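Local atomic coordinates of globin II, extracellular (Lumbricus terrestris, PDB entry 1X9F), a protein that probably carries oxygen at a haem iron, as one of the globin chains of the giant extracellular haemoglobin (erythrocruorin) of the earthworm. Residues 35-40 against 110-115; 27-32 against 114-119. All coordinates share one frame; numbering follows the deposited sequence.

Interaction 1 of 2, residues 35-40 against 110-115; sequences RATFAQ and KTAILH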
loop_
_atom_site.group_PDB
_atom_site.type_symbol
_atom_site.label_atom_id
_atom_site.label_comp_id
_atom_site.label_asym_id
_atom_site.label_seq_id
_atom_site.Cartn_x
_atom_site.Cartn_y
_atom_site.Cartn_z
ATOM N N ARG B 35 20.665 41.479 14.980
ATOM C CA ARG B 35 21.541 42.193 14.052
ATOM C C ARG B 35 20.850 43.374 13.398
ATOM O O ARG B 35 21.454 44.437 13.233
ATOM C CB ARG B 35 22.063 41.257 12.973
ATOM C CG ARG B 35 23.128 40.351 13.506
ATOM C CD ARG B 35 23.431 39.205 12.607
ATOM N NE ARG B 35 24.486 38.400 13.199
ATOM C CZ ARG B 35 24.676 37.112 12.956
ATOM N NH1 ARG B 35 23.876 36.455 12.123
ATOM N NH2 ARG B 35 25.672 36.471 13.552
ATOM N N ALA B 36 19.593 43.180 13.005
ATOM C CA ALA B 36 18.810 44.261 12.432
ATOM C C ALA B 36 18.610 45.367 13.469
ATOM O O ALA B 36 18.665 46.548 13.127
ATOM C CB ALA B 36 17.481 43.746 11.910
ATOM N N THR B 37 18.392 44.985 14.728
ATOM C CA THR B 37 18.271 45.957 15.817
ATOM C C THR B 37 19.561 46.764 15.950
ATOM O O THR B 37 19.530 47.997 15.927
ATOM C CB THR B 37 17.942 45.253 17.159
ATOM O OG1 THR B 37 16.706 44.536 17.040
ATOM C CG2 THR B 37 17.647 46.277 18.258
ATOM N N PHE B 38 20.687 46.058 16.085
ATOM C CA PHE B 38 21.990 46.701 16.243
ATOM C C PHE B 38 22.358 47.566 15.041
ATOM O O PHE B 38 22.942 48.629 15.215
ATOM C CB PHE B 38 23.114 45.689 16.517
ATOM C CG PHE B 38 22.976 44.939 17.819
ATOM C CD1 PHE B 38 23.512 43.664 17.950
ATOM C CD2 PHE B 38 22.310 45.500 18.909
ATOM C CE1 PHE B 38 23.394 42.963 19.140
ATOM C CE2 PHE B 38 22.185 44.802 20.100
ATOM C CZ PHE B 38 22.728 43.532 20.217
ATOM N N ALA B 39 22.031 47.120 13.829
ATOM C CA ALA B 39 22.303 47.925 12.631
ATOM C C ALA B 39 21.598 49.277 12.713
ATOM O O ALA B 39 22.102 50.290 12.220
ATOM C CB ALA B 39 21.877 47.180 11.369
ATOM N N GLN B 40 20.435 49.287 13.353
ATOM C CA GLN B 40 19.639 50.496 13.442
ATOM C C GLN B 40 19.995 51.380 14.636
ATOM O O GLN B 40 20.019 52.607 14.516
ATOM C CB GLN B 40 18.148 50.175 13.449
ATOM C CG GLN B 40 17.333 51.443 13.352
ATOM C CD GLN B 40 15.858 51.198 13.259
ATOM O OE1 GLN B 40 15.410 50.342 12.496
ATOM N NE2 GLN B 40 15.083 51.964 14.018
ATOM N N LYS B 110 11.288 46.695 17.194
ATOM C CA LYS B 110 10.040 46.494 16.480
ATOM C C LYS B 110 10.250 46.508 14.966
ATOM O O LYS B 110 9.696 45.667 14.255
ATOM C CB LYS B 110 9.024 47.557 16.880
ATOM C CG LYS B 110 7.703 47.441 16.145
ATOM C CD LYS B 110 6.704 48.459 16.636
ATOM C CE LYS B 110 6.978 49.832 16.035
ATOM N NZ LYS B 110 5.739 50.663 16.085
ATOM N N THR B 111 11.044 47.462 14.484
ATOM C CA THR B 111 11.342 47.577 13.058
ATOM C C THR B 111 12.051 46.324 12.583
ATOM O O THR B 111 11.768 45.809 11.500
ATOM C CB THR B 111 12.227 48.812 12.810
ATOM O OG1 THR B 111 11.514 49.991 13.209
ATOM C CG2 THR B 111 12.463 49.039 11.318
ATOM N N ALA B 112 12.972 45.845 13.412
ATOM C CA ALA B 112 13.765 44.673 13.103
ATOM C C ALA B 112 12.893 43.422 13.014
ATOM O O ALA B 112 12.983 42.679 12.033
ATOM C CB ALA B 112 14.870 44.500 14.133
ATOM N N ILE B 113 12.052 43.195 14.030
ATOM C CA ILE B 113 11.097 42.084 13.997
ATOM C C ILE B 113 10.310 42.103 12.693
ATOM O O ILE B 113 10.244 41.090 11.991
ATOM C CB ILE B 113 10.112 42.132 15.182
ATOM C CG1 ILE B 113 10.822 41.858 16.508
ATOM C CG2 ILE B 113 8.989 41.107 14.994
ATOM C CD1 ILE B 113 9.939 42.158 17.713
ATOM N N LEU B 114 9.724 43.257 12.372
ATOM C CA LEU B 114 8.895 43.384 11.180
ATOM C C LEU B 114 9.679 43.115 9.916
ATOM O O LEU B 114 9.157 42.558 8.955
ATOM C CB LEU B 114 8.242 44.761 11.115
ATOM C CG LEU B 114 6.824 44.844 11.681
ATOM C CD1 LEU B 114 6.728 44.299 13.104
ATOM C CD2 LEU B 114 6.367 46.284 11.648
ATOM N N HIS B 115 10.950 43.480 9.942
ATOM C CA HIS B 115 11.806 43.361 8.794
ATOM C C HIS B 115 12.168 41.914 8.508
ATOM O O HIS B 115 12.072 41.444 7.373
ATOM C CB HIS B 115 13.062 44.155 9.069
ATOM C CG HIS B 115 14.065 44.063 7.978
ATOM N ND1 HIS B 115 13.848 44.606 6.732
ATOM C CD2 HIS B 115 15.287 43.485 7.935
ATOM C CE1 HIS B 115 14.899 44.374 5.968
ATOM N NE2 HIS B 115 15.787 43.697 6.675
#
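Ala-36 and Ala-112 meet methyl to methyl where two helices of the globin fold cross, helix 23-40 (the B helix in globin terms) and helix 103-121 (the G helix). Ala-36 CB lies 3.5 Å from Ala-112 CB. Each methyl points toward the opposite helix, and neither residue has anything beyond it. The backbones can therefore come close: the two CA atoms of this pair are 5.1 Å apart, and the axes of the two short segments approach to 8.2 Å. The helices run mostly antiparallel, at 134° between their N-to-C directions.

Thr-37 extends the contact on the buried side. Its OG1, not its methyl, is the atom turned to Ala-112, with OG1 to Ala-112 CB at 3.4 Å. This is packing, not a hydrogen bond. The hydroxyl bonds instead to the backbone oxygen of Ile-33, one turn back in its own helix, so this buried polar atom has a partner. The first torsion (chi1 -60°) sets OG1 beside the backbone N, which suits that bond. Phe-109 of the G helix also touches Thr-37.

Gln-40 closes the more exposed end. Its CG is anti to the backbone N (chi1 -172°) and the chain stays extended, which carries the amide across to Thr-111. The two side chains cross at about a right angle. The amide oxygen does the touching. It sits against the methyl branch of Thr-111 and its CB, and no hydrogen bond links the pair. The Thr-111 hydroxyl has its own partner, the backbone oxygen of Asp-107. Gln-40 also touches Ala-108, one turn before Ala-112. The closest atoms of this outer pair are Gln-40 OE1 and Thr-111 CG2, 3.4 Å apart.

Interaction 2 of 2, residues 27-32 against 114-119; sequences EAFSQA and LHVVAA
Val-116 points toward helix 23-40 and packs between Phe-29 and Ala-32, in the pairing of B helix and G helix that belongs to the globin fold. No hydrogen bond crosses; the contact is apolar. The CG1 branch touches both neighbours: it is 3.7 Å from Phe-29 CD1 and 3.7 Å from Ala-32 CB. The CG2 branch turns to the backbone of Ala-32, with Val-116 CG2 3.6 Å from Ala-32 O. CG1 is anti to the backbone N (chi1 179°), and this rotation sets CG1 between the Phe-29 ring and the Ala-32 methyl and lays CG2 on the Ala-32 carbonyl.

Phe-29 reaches over from the side. Its CG is anti to the backbone N (chi1 -178°), which brings the far end of the ring nearer the G helix than its CB. The ring meets the Val-116 methyl obliquely. Val-117 arrives differently, with its CG2 methyl at the ring edge, in the ring plane.

With Val-116 cut back to an alanine, a gap is likely to open beside Phe-29 CD1 and CE1 and next to the Ala-32 carbonyl, and the ring would probably be less firmly held.

Farther out, Leu-69 of helix 59-77 packs on Phe-29, while Trp-130 of helix 127-142 and Tyr-125 pack on Val-117. On the other side of helix 23-40, the Ser-30 hydroxyl is hydrogen-bonded to Asp-66 of helix 59-77 and to the backbone oxygen of Arg-26. At the far end of the ring, Phe-29 CZ lies 4.0 Å from Val-117 CG2.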
loop_
_atom_site.group_PDB
_atom_site.type_symbol
_atom_site.label_atom_id
_atom_site.label_comp_id
_atom_site.label_asym_id
_atom_site.label_seq_id
_atom_site.Cartn_x
_atom_site.Cartn_y
_atom_site.Cartn_z
ATOM N N GLU B 27 17.373 29.729 15.529
ATOM C CA GLU B 27 18.590 30.443 15.916
ATOM C C GLU B 27 18.893 31.558 14.933
ATOM O O GLU B 27 19.121 32.698 15.335
ATOM C CB GLU B 27 19.805 29.510 15.977
ATOM C CG GLU B 27 19.780 28.512 17.121
ATOM C CD GLU B 27 21.050 27.691 17.154
ATOM O OE1 GLU B 27 21.216 26.796 16.296
ATOM O OE2 GLU B 27 21.889 27.941 18.038
ATOM N N ALA B 28 18.888 31.218 13.643
ATOM C CA ALA B 28 19.186 32.171 12.575
ATOM C C ALA B 28 18.213 33.344 12.632
ATOM O O ALA B 28 18.606 34.511 12.505
ATOM C CB ALA B 28 19.117 31.475 11.214
ATOM N N PHE B 29 16.946 33.006 12.846
ATOM C CA PHE B 29 15.871 33.966 12.996
ATOM C C PHE B 29 16.105 34.902 14.186
ATOM O O PHE B 29 15.980 36.122 14.056
ATOM C CB PHE B 29 14.568 33.196 13.156
ATOM C CG PHE B 29 13.357 34.054 13.281
ATOM C CD1 PHE B 29 12.894 34.793 12.198
ATOM C CD2 PHE B 29 12.642 34.088 14.469
ATOM C CE1 PHE B 29 11.748 35.577 12.309
ATOM C CE2 PHE B 29 11.491 34.871 14.590
ATOM C CZ PHE B 29 11.045 35.615 13.506
ATOM N N SER B 30 16.448 34.320 15.334
ATOM C CA SER B 30 16.793 35.080 16.526
ATOM C C SER B 30 17.916 36.062 16.265
ATOM O O SER B 30 17.875 37.193 16.747
ATOM C CB SER B 30 17.238 34.136 17.640
ATOM O OG SER B 30 16.142 33.380 18.130
ATOM N N GLN B 31 18.927 35.621 15.518
ATOM C CA GLN B 31 20.107 36.448 15.247
ATOM C C GLN B 31 19.814 37.560 14.251
ATOM O O GLN B 31 20.266 38.694 14.429
ATOM C CB GLN B 31 21.265 35.601 14.720
ATOM C CG GLN B 31 21.677 34.482 15.640
ATOM C CD GLN B 31 22.821 33.679 15.069
ATOM O OE1 GLN B 31 23.983 34.053 15.223
ATOM N NE2 GLN B 31 22.498 32.570 14.410
ATOM N N ALA B 32 19.071 37.217 13.199
ATOM C CA ALA B 32 18.636 38.181 12.200
ATOM C C ALA B 32 17.957 39.381 12.861
ATOM O O ALA B 32 18.240 40.529 12.500
ATOM C CB ALA B 32 17.710 37.517 11.202
ATOM N N LEU B 114 9.724 43.257 12.372
ATOM C CA LEU B 114 8.895 43.384 11.180
ATOM C C LEU B 114 9.679 43.115 9.916
ATOM O O LEU B 114 9.157 42.558 8.955
ATOM C CB LEU B 114 8.242 44.761 11.115
ATOM C CG LEU B 114 6.824 44.844 11.681
ATOM C CD1 LEU B 114 6.728 44.299 13.104
ATOM C CD2 LEU B 114 6.367 46.284 11.648
ATOM N N HIS B 115 10.950 43.480 9.942
ATOM C CA HIS B 115 11.806 43.361 8.794
ATOM C C HIS B 115 12.168 41.914 8.508
ATOM O O HIS B 115 12.072 41.444 7.373
ATOM C CB HIS B 115 13.062 44.155 9.069
ATOM C CG HIS B 115 14.065 44.063 7.978
ATOM N ND1 HIS B 115 13.848 44.606 6.732
ATOM C CD2 HIS B 115 15.287 43.485 7.935
ATOM C CE1 HIS B 115 14.899 44.374 5.968
ATOM N NE2 HIS B 115 15.787 43.697 6.675
ATOM N N VAL B 116 12.593 41.222 9.557
ATOM C CA VAL B 116 12.960 39.829 9.459
ATOM C C VAL B 116 11.722 38.981 9.140
ATOM O O VAL B 116 11.784 38.106 8.278
ATOM C CB VAL B 116 13.700 39.360 10.732
ATOM C CG1 VAL B 116 14.068 37.896 10.635
ATOM C CG2 VAL B 116 14.961 40.198 10.953
ATOM N N VAL B 117 10.599 39.265 9.800
ATOM C CA VAL B 117 9.350 38.556 9.515
ATOM C C VAL B 117 8.906 38.757 8.060
ATOM O O VAL B 117 8.545 37.785 7.389
ATOM C CB VAL B 117 8.235 38.914 10.536
ATOM C CG1 VAL B 117 6.863 38.522 10.019
ATOM C CG2 VAL B 117 8.508 38.230 11.871
ATOM N N ALA B 118 8.957 39.996 7.569
ATOM C CA ALA B 118 8.667 40.285 6.158
ATOM C C ALA B 118 9.512 39.435 5.203
ATOM O O ALA B 118 9.001 38.921 4.205
ATOM C CB ALA B 118 8.871 41.764 5.859
ATOM N N ALA B 119 10.800 39.301 5.509
ATOM C CA ALA B 119 11.703 38.496 4.693
ATOM C C ALA B 119 11.360 37.007 4.769
ATOM O O ALA B 119 11.248 36.346 3.738
ATOM C CB ALA B 119 13.126 38.738 5.106
#

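Interactions 1 and 2 are two parts of one helix crossing, with centres 8 Å apart. Because the helices run mostly antiparallel, the later residues 35-40 meet 110-115 and the earlier residues 27-32 meet 114-119. The small residues of interaction 1 mark the close approach; at interaction 2 the axes of the two segments come no nearer than 10.1 Å and larger side chains fill the space. Interaction 1 is nearer the ligand site. The Thr-37 side chain is about 5 Å from a bound haem and about 8 Å from carbon monoxide, against about 11 and 13 Å for Phe-29. Trp-34, which lines the carbon monoxide pocket, lies on helix 23-40 between the two contacts.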